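Local coordinates for protein D-alanyl-D-alanine carboxypeptidase (Streptococcus pneumoniae R6, PDB 1XP4) that probably removes the terminal D-alanine from peptidoglycan precursor peptides, acting as a serine-type D-Ala-D-Ala carboxypeptidase in cell wall synthesis, at residues T145-N149 with E150-D154; S268-M271 with D272-S276. All blocks are in the same frame, centred on the assembly; numbering follows the deposited sequence.

Contact 1. Residues T145-N149 with E150-D154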
# COMPACT_ATOMS: atom_id res chain seq x y z
N THR A 145 -13.01 -11.03 -2.30
CA THR A 145 -11.89 -11.96 -2.35
C THR A 145 -10.95 -11.82 -3.53
O THR A 145 -9.73 -11.84 -3.36
CB THR A 145 -12.40 -13.41 -2.32
OG1 THR A 145 -13.24 -13.64 -3.45
CG2 THR A 145 -13.21 -13.65 -1.06
N GLY A 146 -11.50 -11.68 -4.73
CA GLY A 146 -10.66 -11.56 -5.90
C GLY A 146 -10.89 -12.77 -6.78
O GLY A 146 -10.36 -12.85 -7.89
N LEU A 147 -11.66 -13.72 -6.28
CA LEU A 147 -11.99 -14.92 -7.05
C LEU A 147 -12.88 -14.50 -8.23
O LEU A 147 -13.35 -13.36 -8.30
CB LEU A 147 -12.79 -15.91 -6.20
CG LEU A 147 -12.27 -16.49 -4.90
CD1 LEU A 147 -13.47 -16.82 -4.01
CD2 LEU A 147 -11.45 -17.72 -5.17
N ASN A 148 -13.12 -15.44 -9.13
CA ASN A 148 -13.99 -15.19 -10.26
C ASN A 148 -15.37 -15.60 -9.75
O ASN A 148 -15.48 -16.50 -8.91
CB ASN A 148 -13.56 -16.04 -11.44
CG ASN A 148 -14.39 -15.79 -12.67
OD1 ASN A 148 -15.46 -16.37 -12.83
ND2 ASN A 148 -13.90 -14.92 -13.55
N ASN A 149 -16.42 -14.95 -10.23
CA ASN A 149 -17.76 -15.29 -9.77
C ASN A 149 -18.18 -16.75 -10.04
O ASN A 149 -18.95 -17.33 -9.27
CB ASN A 149 -18.79 -14.35 -10.39
CG ASN A 149 -18.80 -12.99 -9.72
OD1 ASN A 149 -18.40 -12.84 -8.57
ND2 ASN A 149 -19.29 -11.98 -10.44
N GLU A 150 -17.68 -17.34 -11.12
CA GLU A 150 -18.03 -18.72 -11.43
C GLU A 150 -17.67 -19.62 -10.27
O GLU A 150 -18.17 -20.74 -10.16
CB GLU A 150 -17.31 -19.21 -12.69
CG GLU A 150 -17.52 -18.35 -13.93
CD GLU A 150 -16.89 -18.95 -15.18
OE1 GLU A 150 -15.92 -19.72 -15.04
OE2 GLU A 150 -17.36 -18.64 -16.30
N THR A 151 -16.78 -19.14 -9.40
CA THR A 151 -16.33 -19.91 -8.24
C THR A 151 -17.31 -19.70 -7.10
O THR A 151 -17.37 -20.50 -6.17
CB THR A 151 -14.94 -19.46 -7.75
OG1 THR A 151 -13.98 -19.59 -8.81
CG2 THR A 151 -14.49 -20.31 -6.57
N LEU A 152 -18.05 -18.60 -7.16
CA LEU A 152 -19.00 -18.27 -6.12
C LEU A 152 -20.42 -18.73 -6.43
O LEU A 152 -21.35 -18.43 -5.68
CB LEU A 152 -19.00 -16.76 -5.89
CG LEU A 152 -17.62 -16.14 -5.69
CD1 LEU A 152 -17.76 -14.65 -5.46
CD2 LEU A 152 -16.96 -16.80 -4.50
N GLY A 153 -20.60 -19.44 -7.54
CA GLY A 153 -21.93 -19.89 -7.90
C GLY A 153 -22.99 -18.81 -7.83
O GLY A 153 -22.93 -17.81 -8.55
N ASP A 154 -23.96 -18.99 -6.94
CA ASP A 154 -25.05 -18.04 -6.77
C ASP A 154 -24.73 -16.87 -5.84
O ASP A 154 -25.44 -15.86 -5.84
CB ASP A 154 -26.30 -18.76 -6.25
CG ASP A 154 -26.04 -20.21 -5.88
OD1 ASP A 154 -25.08 -20.49 -5.13
OD2 ASP A 154 -26.81 -21.07 -6.36
O HOH W 1 -11.54 -17.64 -9.53
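An Asx turn overlapping a type I beta turn lets the loop between helix 120-133 and strand 167-168 double back, setting N148 against E150 and L147 against L152. In the Asx turn the backbone N of E150 donates to N148 OD1 at 3.0 Å, in a fairly straight bond (161° at the hydrogen) whose donor is tilted somewhat from the amide's carbonyl plane. N148 can reach forward because its CG is anti to the backbone N (chi1 -178°). The E150 side chain runs alongside, pointing the same way, its carboxylate plane turned 75° from the amide. In the beta turn, with E150 and T151 at its corners, L152 N bonds to N149 O at 2.6 Å. T151 suits the second corner: its hydroxyl OG1 lies 3.2 Å from a water that also accepts from N148 N (2.7 Å). L147 CD1 meets L152 CD2 at 3.5 Å, a terminal methyl of each branched side chain, the two chains crossing at an angle. L147 is itself placed by an ST turn, its backbone N donating to T145 OG1 at 3.2 Å. G146, with positive phi, adopts a backbone shape in which a beta carbon would press against the preceding carbonyl O; G153 also has positive phi.

Both asparagines use each end of their amides: N148 ND2 reaches D163 O and E165 OE2, while N149 pairs through ND2 with K161 O and through OD1 with N143 ND2. T145 O accepts from K44 NZ, the predicted proton acceptor, and the L147 side chain lies about 6 Å from those of K44 and S41. The two-ended amide bonding therefore probably fixes the loop's path beside the putative catalytic residues.

Contact 2. Residues S268-M271 with D272-S276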
# COMPACT_ATOMS: atom_id res chain seq x y z
N SER A 268 12.03 -8.70 -8.19
CA SER A 268 13.43 -8.54 -7.82
C SER A 268 14.12 -7.82 -8.98
O SER A 268 15.02 -7.00 -8.77
CB SER A 268 14.07 -9.91 -7.59
OG SER A 268 15.36 -9.75 -7.05
N SER A 269 13.69 -8.11 -10.20
CA SER A 269 14.27 -7.48 -11.37
C SER A 269 13.96 -5.99 -11.39
O SER A 269 14.82 -5.17 -11.71
CB SER A 269 13.72 -8.12 -12.63
OG SER A 269 14.25 -7.49 -13.78
N LEU A 270 12.72 -5.66 -11.04
CA LEU A 270 12.27 -4.28 -11.01
C LEU A 270 13.03 -3.47 -9.96
O LEU A 270 13.31 -2.29 -10.16
CB LEU A 270 10.76 -4.23 -10.73
CG LEU A 270 10.06 -2.88 -10.47
CD1 LEU A 270 10.48 -1.84 -11.48
CD2 LEU A 270 8.56 -3.10 -10.51
N MSE A 271 13.39 -4.11 -8.85
CA MSE A 271 14.10 -3.41 -7.78
C MSE A 271 15.57 -3.16 -8.07
O MSE A 271 16.13 -2.17 -7.59
CB MSE A 271 13.93 -4.16 -6.46
CG MSE A 271 12.50 -4.12 -5.94
SE MSE A 271 11.93 -2.41 -5.17
CE MSE A 271 13.17 -1.19 -5.95
N ASP A 272 16.19 -4.04 -8.86
CA ASP A 272 17.59 -3.85 -9.22
C ASP A 272 17.65 -2.57 -10.05
O ASP A 272 18.59 -1.79 -9.94
CB ASP A 272 18.11 -5.02 -10.05
CG ASP A 272 18.48 -6.23 -9.21
OD1 ASP A 272 19.29 -6.08 -8.27
OD2 ASP A 272 17.98 -7.34 -9.49
N TYR A 273 16.63 -2.36 -10.88
CA TYR A 273 16.57 -1.18 -11.72
C TYR A 273 16.44 0.06 -10.86
O TYR A 273 17.24 1.00 -10.97
CB TYR A 273 15.36 -1.27 -12.66
CG TYR A 273 15.04 0.04 -13.36
CD1 TYR A 273 15.89 0.57 -14.32
CD2 TYR A 273 13.86 0.73 -13.07
CE1 TYR A 273 15.59 1.76 -14.97
CE2 TYR A 273 13.55 1.92 -13.72
CZ TYR A 273 14.42 2.43 -14.66
OH TYR A 273 14.13 3.62 -15.29
N ILE A 274 15.42 0.06 -10.01
CA ILE A 274 15.13 1.19 -9.14
C ILE A 274 16.28 1.63 -8.24
O ILE A 274 16.52 2.83 -8.07
CB ILE A 274 13.91 0.89 -8.28
CG1 ILE A 274 12.69 0.74 -9.18
CG2 ILE A 274 13.71 1.99 -7.25
CD1 ILE A 274 11.49 0.17 -8.49
N SER A 275 16.99 0.66 -7.67
CA SER A 275 18.10 0.96 -6.78
C SER A 275 19.35 1.45 -7.49
O SER A 275 20.17 2.16 -6.90
CB SER A 275 18.42 -0.26 -5.93
OG SER A 275 17.34 -0.52 -5.05
N SER A 276 19.52 1.07 -8.75
CA SER A 276 20.69 1.52 -9.47
C SER A 276 20.37 2.82 -10.21
O SER A 276 21.28 3.53 -10.63
CB SER A 276 21.14 0.45 -10.47
OG SER A 276 20.22 0.34 -11.55
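L270, M271 and I274 form the tightly packed side of this stretch of helix, whereas D272 and S276 lie toward solvent. L270 CD1 meets I274 CD1 at 3.7 Å, one helical turn on, the two side chains crossing at a slant. The selenomethionine M271 folds back at chi2 (-74°), which brings CE against I274, nearest its CB and CD1. An unbranched chain suits this position, since it can bend back over the beta-branched I274. The backbone is helical, with I274 N bonded to L270 O at 3.2 Å and S275 N to M271 O at 3.0 Å.

The same apolar face lies on the antiparallel sheet of the beta-lactamase-like domain: L270 and I274 both touch A19 of strand 17-21, and M271 touches V246 and T248 of strand 244-253. Y273, at one flank, stacks its ring with F10.

On the more exposed side the contacts are polar. D272 N bonds to S268 O at 3.2 Å, but D272 OD2 stands 3.1 Å from that same carbonyl O, where two acceptors meet. R217 NH2 probably offsets the repulsion between these oxygens, since it forms a salt bridge with D272 OD2; it also makes a hydrogen bond with S268 OG, the short serine hydroxyl giving R217 NH2 a second polar partner.

In the fold
From the N terminus the chain first lays down strands 17-21 and 26-31, then runs through the helices that begin at 44-57. Contact 1 follows helix 120-133, closing a tight turn in the long loop that leads to strand 167-168. Strands 220-228, 234-241 and 244-253 then complete the five-stranded sheet, and contact 2 falls within helix 262-277, just before strand 278-284. The two are local and in series, neither nested nor crossed, with centres 35 Å apart and nearest atoms about 21 Å apart. Contact 1 shapes a loop next to helix 106-117 and K44; contact 2 lies within the helix whose apolar face packs on the sheet.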